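Local coordinates for protein copper chaperone CopZ (Staphylococcus aureus, PDB 6FF2) that sequesters Cu(I) inside the cell and carries it to the copper-exporting P-type ATPase CopA, at residues E9-G14 / G40-Q45; E21-N26 / K57-D62. All coordinates share one frame; numbering follows the deposited sequence.

Both interactions lie within the single heavy-metal-associated domain, a ferredoxin-like βαββαβ sandwich in which two helices cover one face of an antiparallel sheet. Their segments alternate along the chain in the order 9-14, 21-26, 40-45, 57-62, and their centres are about 11 Å apart. Interaction 1 ties the copper-binding loop to strand 41-46 of the sheet, whereas interaction 2 joins helix 14-25 to helix 53-62. Leu24 bridges them: its CD1 packs 3.7 Å from Val42 CG1, while its CD2 faces the second helix. The metal loop is thus anchored in the same apolar interior that holds the two helices on the sheet.

Interaction 1 of 2, residues E9-G14 / G40-Q45; sequences EGMSCG and GQVSVQ. With CU1 (copper (I) ion), chain C; CU1 (copper (I) ion), chain G; CU1 (copper (I) ion), chain D.
Met11 reaches from the copper-binding loop to the beginning of strand 41-46 and the glycine just before it, where its terminal methyl meets Gly40 and Val42. Its CB points toward the strand, and CG stands beside the backbone N, opposite the carbonyl carbon (chi1 -57°). The chain runs extended to SD, which passes 4.2 Å from Val42 CG2, and then bends at the last torsion (chi3 -61°). That turn brings CE to 3.8 Å from the same Val42 CG2 and to 3.7 Å from Gly40 O, an apolar methyl resting against a carbonyl oxygen with no hydrogen bond between the segments. The two side chains meet at a slant, methyl against methyl branch.

This is the loop between the first strand and first helix of the ferredoxin-like heavy-metal-associated fold, and it leads into the CxxC copper site, whose Cys13 sits at the N-cap of helix 14-25 and whose Cys16 lies in its first turn. Met11 lies two residues before Cys13, turned inward onto Val20, Val35, Leu37 and Tyr65 and also touching Cys16, while Cys13 faces the metal. Cys13 SG bridges three copper(I) ions, at 2.2 Å (chain C), 2.3 Å (chain D) and 2.5 Å (chain G). Cys16 and His15 of the same chain, together with Cys13 and Cys16 of the second subunit, take part in the copper cluster that joins the two copies. Ser12 OG lies 3.0 Å from the chain C copper and is hydrogen-bonded to Ser12 OG of the second subunit.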
ATOM      1  N   GLU A   9      -3.701  -9.492  10.253  1.00 15.90           N
ATOM      2  CA  GLU A   9      -4.843  -9.280   9.335  1.00 17.75           C
ATOM      3  C   GLU A   9      -4.794  -7.889   8.752  1.00 19.46           C
ATOM      4  O   GLU A   9      -4.456  -6.910   9.448  1.00 20.94           O
ATOM      5  CB  GLU A   9      -6.193  -9.459  10.080  1.00 20.04           C
ATOM      6  CG  GLU A   9      -6.404 -10.899  10.444  1.00 21.58           C
ATOM      7  CD  GLU A   9      -7.703 -11.170  11.180  1.00 29.46           C
ATOM      8  OE1 GLU A   9      -8.469 -10.244  11.517  1.00 38.46           O
ATOM      9  OE2 GLU A   9      -7.933 -12.358  11.433  1.00 32.35           O
ATOM     10  N   GLY A  10      -5.197  -7.810   7.481  1.00 19.60           N
ATOM     11  CA  GLY A  10      -5.328  -6.499   6.807  1.00 19.81           C
ATOM     12  C   GLY A  10      -4.241  -6.231   5.773  1.00 19.44           C
ATOM     13  O   GLY A  10      -4.320  -5.237   5.066  1.00 21.21           O
ATOM     14  N   MET A  11      -3.218  -7.086   5.679  1.00 18.43           N
ATOM     15  CA  MET A  11      -2.125  -6.816   4.728  1.00 17.56           C
ATOM     16  C   MET A  11      -2.588  -7.322   3.376  1.00 18.19           C
ATOM     17  O   MET A  11      -2.764  -8.518   3.187  1.00 22.31           O
ATOM     18  CB  MET A  11      -0.810  -7.481   5.147  1.00 16.12           C
ATOM     19  CG  MET A  11      -0.364  -7.055   6.527  1.00 16.50           C
ATOM     20  SD  MET A  11       1.215  -7.826   6.941  1.00 19.38           S
ATOM     21  CE  MET A  11       0.778  -9.553   6.875  1.00 18.73           C
ATOM     22  N   SER A  12      -2.794  -6.415   2.414  1.00 18.20           N
ATOM     23  CA  SER A  12      -3.431  -6.844   1.153  1.00 21.14           C
ATOM     24  C   SER A  12      -2.566  -6.820  -0.051  1.00 22.07           C
ATOM     25  O   SER A  12      -3.019  -7.278  -1.079  1.00 24.29           O
ATOM     26  CB  SER A  12      -4.657  -5.971   0.857  1.00 22.70           C
ATOM     27  OG  SER A  12      -4.271  -4.630   0.796  1.00 26.62           O
ATOM     28  N   CYS A  13      -1.397  -6.228   0.015  1.00 18.42           N
ATOM     29  CA  CYS A  13      -0.567  -5.999  -1.175  1.00 20.12           C
ATOM     30  C   CYS A  13       0.870  -5.727  -0.798  1.00 18.88           C
ATOM     31  O   CYS A  13       1.218  -5.643   0.375  1.00 19.52           O
ATOM     32  CB  CYS A  13      -1.075  -4.772  -2.002  1.00 18.29           C
ATOM     33  SG  CYS A  13      -0.742  -3.161  -1.251  1.00 18.23           S
ATOM     34  N   GLY A  14       1.730  -5.618  -1.810  1.00 20.96           N
ATOM     35  CA  GLY A  14       3.137  -5.295  -1.613  1.00 17.94           C
ATOM     36  C   GLY A  14       3.445  -4.015  -0.853  1.00 18.23           C
ATOM     37  O   GLY A  14       4.437  -3.952  -0.157  1.00 19.65           O
ATOM     38  N   GLY A  40      -0.670 -14.182   5.828  1.00 18.12           N
ATOM     39  CA  GLY A  40      -0.651 -13.184   6.881  1.00 17.37           C
ATOM     40  C   GLY A  40       0.388 -13.382   7.965  1.00 18.09           C
ATOM     41  O   GLY A  40       0.407 -12.626   8.979  1.00 18.70           O
ATOM     42  N   GLN A  41       1.269 -14.355   7.787  1.00 16.60           N
ATOM     43  CA  GLN A  41       2.300 -14.598   8.791  1.00 17.90           C
ATOM     44  C   GLN A  41       3.460 -13.663   8.602  1.00 16.68           C
ATOM     45  O   GLN A  41       4.003 -13.542   7.484  1.00 20.15           O
ATOM     46  CB  GLN A  41       2.799 -16.048   8.760  1.00 18.75           C
ATOM     47  CG  GLN A  41       1.776 -17.049   9.287  1.00 23.32           C
ATOM     48  CD  GLN A  41       2.411 -18.337   9.646  1.00 29.82           C
ATOM     49  OE1 GLN A  41       3.513 -18.685   9.169  1.00 33.52           O
ATOM     50  NE2 GLN A  41       1.801 -19.010  10.533  1.00 25.96           N
ATOM     51  N   VAL A  42       3.907 -13.085   9.701  1.00 15.05           N
ATOM     52  CA  VAL A  42       5.091 -12.275   9.665  1.00 14.32           C
ATOM     53  C   VAL A  42       6.203 -12.857  10.559  1.00 14.14           C
ATOM     54  O   VAL A  42       5.967 -13.009  11.742  1.00 15.83           O
ATOM     55  CB  VAL A  42       4.755 -10.850  10.129  1.00 16.71           C
ATOM     56  CG1 VAL A  42       5.981  -9.944   9.953  1.00 19.64           C
ATOM     57  CG2 VAL A  42       3.521 -10.329   9.353  1.00 17.27           C
ATOM     58  N   SER A  43       7.306 -13.242   9.952  1.00 12.71           N
ATOM     59  CA  SER A  43       8.417 -13.847  10.667  1.00 12.95           C
ATOM     60  C   SER A  43       9.431 -12.790  11.008  1.00 12.27           C
ATOM     61  O   SER A  43      10.003 -12.158  10.123  1.00 14.91           O
ATOM     62  CB  SER A  43       9.053 -14.964   9.875  1.00 13.70           C
ATOM     63  OG  SER A  43      10.204 -15.486  10.572  1.00 18.73           O
ATOM     64  N   VAL A  44       9.763 -12.660  12.300  1.00 11.70           N
ATOM     65  CA  VAL A  44      10.707 -11.632  12.771  1.00 12.33           C
ATOM     66  C   VAL A  44      11.862 -12.360  13.448  1.00 11.38           C
ATOM     67  O   VAL A  44      11.644 -13.235  14.294  1.00 12.14           O
ATOM     68  CB  VAL A  44      10.007 -10.720  13.771  1.00 12.43           C
ATOM     69  CG1 VAL A  44      10.961  -9.685  14.284  1.00 12.18           C
ATOM     70  CG2 VAL A  44       8.772 -10.062  13.186  1.00 14.95           C
ATOM     71  N   GLN A  45      13.054 -12.039  13.017  1.00  9.58           N
ATOM     72  CA  GLN A  45      14.306 -12.490  13.655  1.00 10.06           C
ATOM     73  C   GLN A  45      14.787 -11.344  14.553  1.00 10.31           C
ATOM     74  O   GLN A  45      14.920 -10.184  14.101  1.00 10.29           O
ATOM     75  CB  GLN A  45      15.368 -12.808  12.621  1.00 10.92           C
ATOM     76  CG  GLN A  45      14.945 -13.902  11.650  1.00 11.90           C
ATOM     77  CD  GLN A  45      15.002 -15.275  12.256  1.00 14.54           C
ATOM     78  OE1 GLN A  45      15.721 -15.522  13.234  1.00 19.74           O
ATOM     79  NE2 GLN A  45      14.294 -16.182  11.667  1.00 17.21           N
TER
HETATM   80 CU   CU1 C 101      -1.715  -2.978   0.702  1.00 18.74          CU
HETATM   81 CU   CU1 G 105      -2.788  -1.666  -1.347  1.00 18.50          CU
HETATM   82 CU   CU1 D 102      -0.712  -1.484  -2.844  0.80 22.10          CU

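Interaction 2 of 2, residues E21-N26 / K57-D62; sequences ESALNN and KDAIED. With MG (magnesium ion), chain E.
Ala23 and Ala59 face each other where helices 14-25 and 53-62 come together, their CB atoms 4.3 Å apart and Ala23 CB also 4.0 Å from Ala59 O. With only methyl groups between them, the backbones approach to 5.9 Å between the CA atoms of this pair, and the local axes to 9.0 Å at an angle of 143°, roughly antiparallel. Beside the alanines, Leu24 extends CD2 to 4.2 Å from Ile60 CG1, one branch resting on the other. Ile60 CG1 lies beside its own backbone N (chi1 -67°), which brings this branch near the leucine.

Farther out, Leu24 also packs on Ala33, and Ile60 on Leu6, Val8 and Val67 of the sheet and on Tyr65 in a loop, so both rest on the sheet beneath the helices. Late in segment 21-26, Asn25 O binds a magnesium ion at 2.0 Å. Asn25 OD1 accepts a hydrogen bond from one of the four waters on that ion.

No hydrogen bond or salt bridge links 21-26 to 57-62, so their mutual placement here probably rests on the fit of apolar groups, together with their shared seat on the sheet.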
ATOM      1  N   GLU A  21       7.240  -4.476   7.143  1.00 14.97           N
ATOM      2  CA  GLU A  21       8.682  -4.822   7.302  1.00 14.80           C
ATOM      3  C   GLU A  21       9.497  -3.586   7.742  1.00 16.14           C
ATOM      4  O   GLU A  21      10.376  -3.705   8.592  1.00 16.63           O
ATOM      5  CB  GLU A  21       9.237  -5.471   6.027  1.00 15.91           C
ATOM      6  CG  GLU A  21       8.655  -6.837   5.770  1.00 17.30           C
ATOM      7  CD  GLU A  21       9.141  -7.544   4.542  1.00 17.10           C
ATOM      8  OE1 GLU A  21      10.018  -7.003   3.817  1.00 21.42           O
ATOM      9  OE2 GLU A  21       8.592  -8.634   4.284  1.00 18.60           O
ATOM     10  N   SER A  22       9.233  -2.407   7.185  1.00 17.16           N
ATOM     11  CA  SER A  22       9.963  -1.225   7.606  1.00 17.93           C
ATOM     12  C   SER A  22       9.731  -0.860   9.034  1.00 17.58           C
ATOM     13  O   SER A  22      10.665  -0.511   9.741  1.00 20.57           O
ATOM     14  CB  SER A  22       9.627  -0.005   6.755  1.00 21.62           C
ATOM     15  OG  SER A  22      10.253  -0.227   5.530  1.00 28.56           O
ATOM     16  N   ALA A  23       8.484  -0.923   9.479  1.00 15.73           N
ATOM     17  CA  ALA A  23       8.160  -0.561  10.868  1.00 16.82           C
ATOM     18  C   ALA A  23       8.868  -1.496  11.849  1.00 15.86           C
ATOM     19  O   ALA A  23       9.415  -1.067  12.840  1.00 18.40           O
ATOM     20  CB  ALA A  23       6.660  -0.642  11.077  1.00 18.16           C
ATOM     21  N   LEU A  24       8.883  -2.772  11.504  1.00 13.45           N
ATOM     22  CA  LEU A  24       9.559  -3.753  12.364  1.00 14.28           C
ATOM     23  C   LEU A  24      11.054  -3.571  12.379  1.00 15.74           C
ATOM     24  O   LEU A  24      11.651  -3.629  13.418  1.00 15.41           O
ATOM     25  CB  LEU A  24       9.155  -5.174  11.982  1.00 12.67           C
ATOM     26  CG  LEU A  24       7.679  -5.552  12.297  1.00 13.13           C
ATOM     27  CD1 LEU A  24       7.226  -6.817  11.551  1.00 12.64           C
ATOM     28  CD2 LEU A  24       7.512  -5.729  13.821  1.00 13.66           C
ATOM     29  N   ASN A  25      11.663  -3.393  11.200  1.00 13.80           N
ATOM     30  CA  ASN A  25      13.111  -3.172  11.128  1.00 16.60           C
ATOM     31  C   ASN A  25      13.606  -1.876  11.756  1.00 17.36           C
ATOM     32  O   ASN A  25      14.807  -1.747  12.057  1.00 22.42           O
ATOM     33  CB  ASN A  25      13.579  -3.307   9.683  1.00 15.91           C
ATOM     34  CG  ASN A  25      13.697  -4.737   9.257  1.00 19.28           C
ATOM     35  OD1 ASN A  25      14.425  -5.513   9.882  1.00 23.75           O
ATOM     36  ND2 ASN A  25      13.044  -5.095   8.163  1.00 20.79           N
ATOM     37  N   ASN A  26      12.738  -0.911  11.968  1.00 18.84           N
ATOM     38  CA  ASN A  26      13.081   0.296  12.710  1.00 20.44           C
ATOM     39  C   ASN A  26      13.334   0.074  14.170  1.00 20.37           C
ATOM     40  O   ASN A  26      13.890   0.940  14.796  1.00 25.11           O
ATOM     41  CB  ASN A  26      11.952   1.338  12.621  1.00 24.85           C
ATOM     42  CG  ASN A  26      12.396   2.691  13.113  1.00 29.46           C
ATOM     43  OD1 ASN A  26      13.382   3.246  12.591  1.00 42.66           O
ATOM     44  ND2 ASN A  26      11.728   3.210  14.147  1.00 36.22           N
ATOM     45  N   LYS A  57       4.162  -6.029  17.978  1.00 13.11           N
ATOM     46  CA  LYS A  57       2.713  -5.909  17.807  0.50 14.51           C
ATOM     47  C   LYS A  57       2.332  -4.449  17.710  1.00 14.28           C
ATOM     48  O   LYS A  57       1.473  -4.093  16.879  1.00 15.57           O
ATOM     49  CB  LYS A  57       1.971  -6.606  18.947  0.50 18.62           C
ATOM     50  CG  LYS A  57       2.122  -8.113  18.898  0.50 22.57           C
ATOM     51  CD  LYS A  57       1.433  -8.800  20.063  0.50 24.29           C
ATOM     52  CE  LYS A  57       1.540 -10.279  19.879  0.50 20.87           C
ATOM     53  NZ  LYS A  57       0.430 -11.010  20.497  0.50 28.58           N
ATOM     54  N   ASP A  58       2.892  -3.614  18.589  1.00 14.24           N
ATOM     55  CA  ASP A  58       2.503  -2.192  18.534  1.00 16.75           C
ATOM     56  C   ASP A  58       2.902  -1.564  17.235  1.00 16.11           C
ATOM     57  O   ASP A  58       2.160  -0.728  16.694  1.00 18.85           O
ATOM     58  CB  ASP A  58       3.148  -1.419  19.683  1.00 18.83           C
ATOM     59  CG  ASP A  58       2.472  -1.625  20.979  1.00 19.36           C
ATOM     60  OD1 ASP A  58       1.400  -2.283  21.053  1.00 23.77           O
ATOM     61  OD2 ASP A  58       3.083  -1.132  21.979  1.00 23.62           O
ATOM     62  N   ALA A  59       4.093  -1.904  16.729  1.00 15.55           N
ATOM     63  CA  ALA A  59       4.575  -1.316  15.482  1.00 17.36           C
ATOM     64  C   ALA A  59       3.660  -1.688  14.326  1.00 16.28           C
ATOM     65  O   ALA A  59       3.414  -0.863  13.418  1.00 18.84           O
ATOM     66  CB  ALA A  59       6.002  -1.748  15.193  1.00 18.99           C
ATOM     67  N   ILE A  60       3.159  -2.898  14.336  1.00 14.09           N
ATOM     68  CA  ILE A  60       2.275  -3.367  13.295  1.00 15.27           C
ATOM     69  C   ILE A  60       0.920  -2.647  13.417  1.00 15.82           C
ATOM     70  O   ILE A  60       0.382  -2.162  12.416  1.00 16.55           O
ATOM     71  CB  ILE A  60       2.124  -4.866  13.343  1.00 15.06           C
ATOM     72  CG1 ILE A  60       3.446  -5.530  12.983  1.00 16.12           C
ATOM     73  CG2 ILE A  60       0.989  -5.370  12.440  1.00 16.13           C
ATOM     74  CD1 ILE A  60       3.421  -6.991  13.383  1.00 17.39           C
ATOM     75  N   GLU A  61       0.377  -2.591  14.623  1.00 16.50           N
ATOM     76  CA  GLU A  61      -0.931  -2.003  14.834  1.00 18.67           C
ATOM     77  C   GLU A  61      -0.884  -0.500  14.571  1.00 19.12           C
ATOM     78  O   GLU A  61      -1.843   0.034  14.021  1.00 23.67           O
ATOM     79  CB  GLU A  61      -1.482  -2.383  16.242  1.00 19.40           C
ATOM     80  CG  GLU A  61      -1.652  -3.920  16.355  1.00 21.93           C
ATOM     81  CD  GLU A  61      -2.712  -4.464  17.315  1.00 28.89           C
ATOM     82  OE1 GLU A  61      -2.661  -4.008  18.478  1.00 34.99           O
ATOM     83  OE2 GLU A  61      -3.464  -5.453  16.888  1.00 31.93           O
ATOM     84  N   ASP A  62       0.226   0.164  14.859  1.00 20.82           N
ATOM     85  CA  ASP A  62       0.395   1.579  14.492  1.00 23.34           C
ATOM     86  C   ASP A  62       0.393   1.858  12.987  1.00 21.30           C
ATOM     87  O   ASP A  62       0.143   2.972  12.590  1.00 26.65           O
ATOM     88  CB  ASP A  62       1.655   2.159  15.116  1.00 26.05           C
ATOM     89  CG  ASP A  62       1.537   2.307  16.655  1.00 27.90           C
ATOM     90  OD1 ASP A  62       0.447   2.130  17.245  1.00 32.85           O
ATOM     91  OD2 ASP A  62       2.574   2.557  17.278  1.00 32.00           O
TER
HETATM   92 MG    MG E 103      16.771  -2.221  11.777  1.00 35.04          MG
HETATM   93  O   HOH W   1      16.403  -4.444  11.280  1.00 25.34           O
HETATM   94  O   HOH W   2      18.592  -2.896  12.077  1.00 32.41           O
HETATM   95  O   HOH W   3      16.674  -2.697  13.828  1.00 22.95           O
HETATM   96  O   HOH W   4      16.725  -1.993   9.755  1.00 32.94           O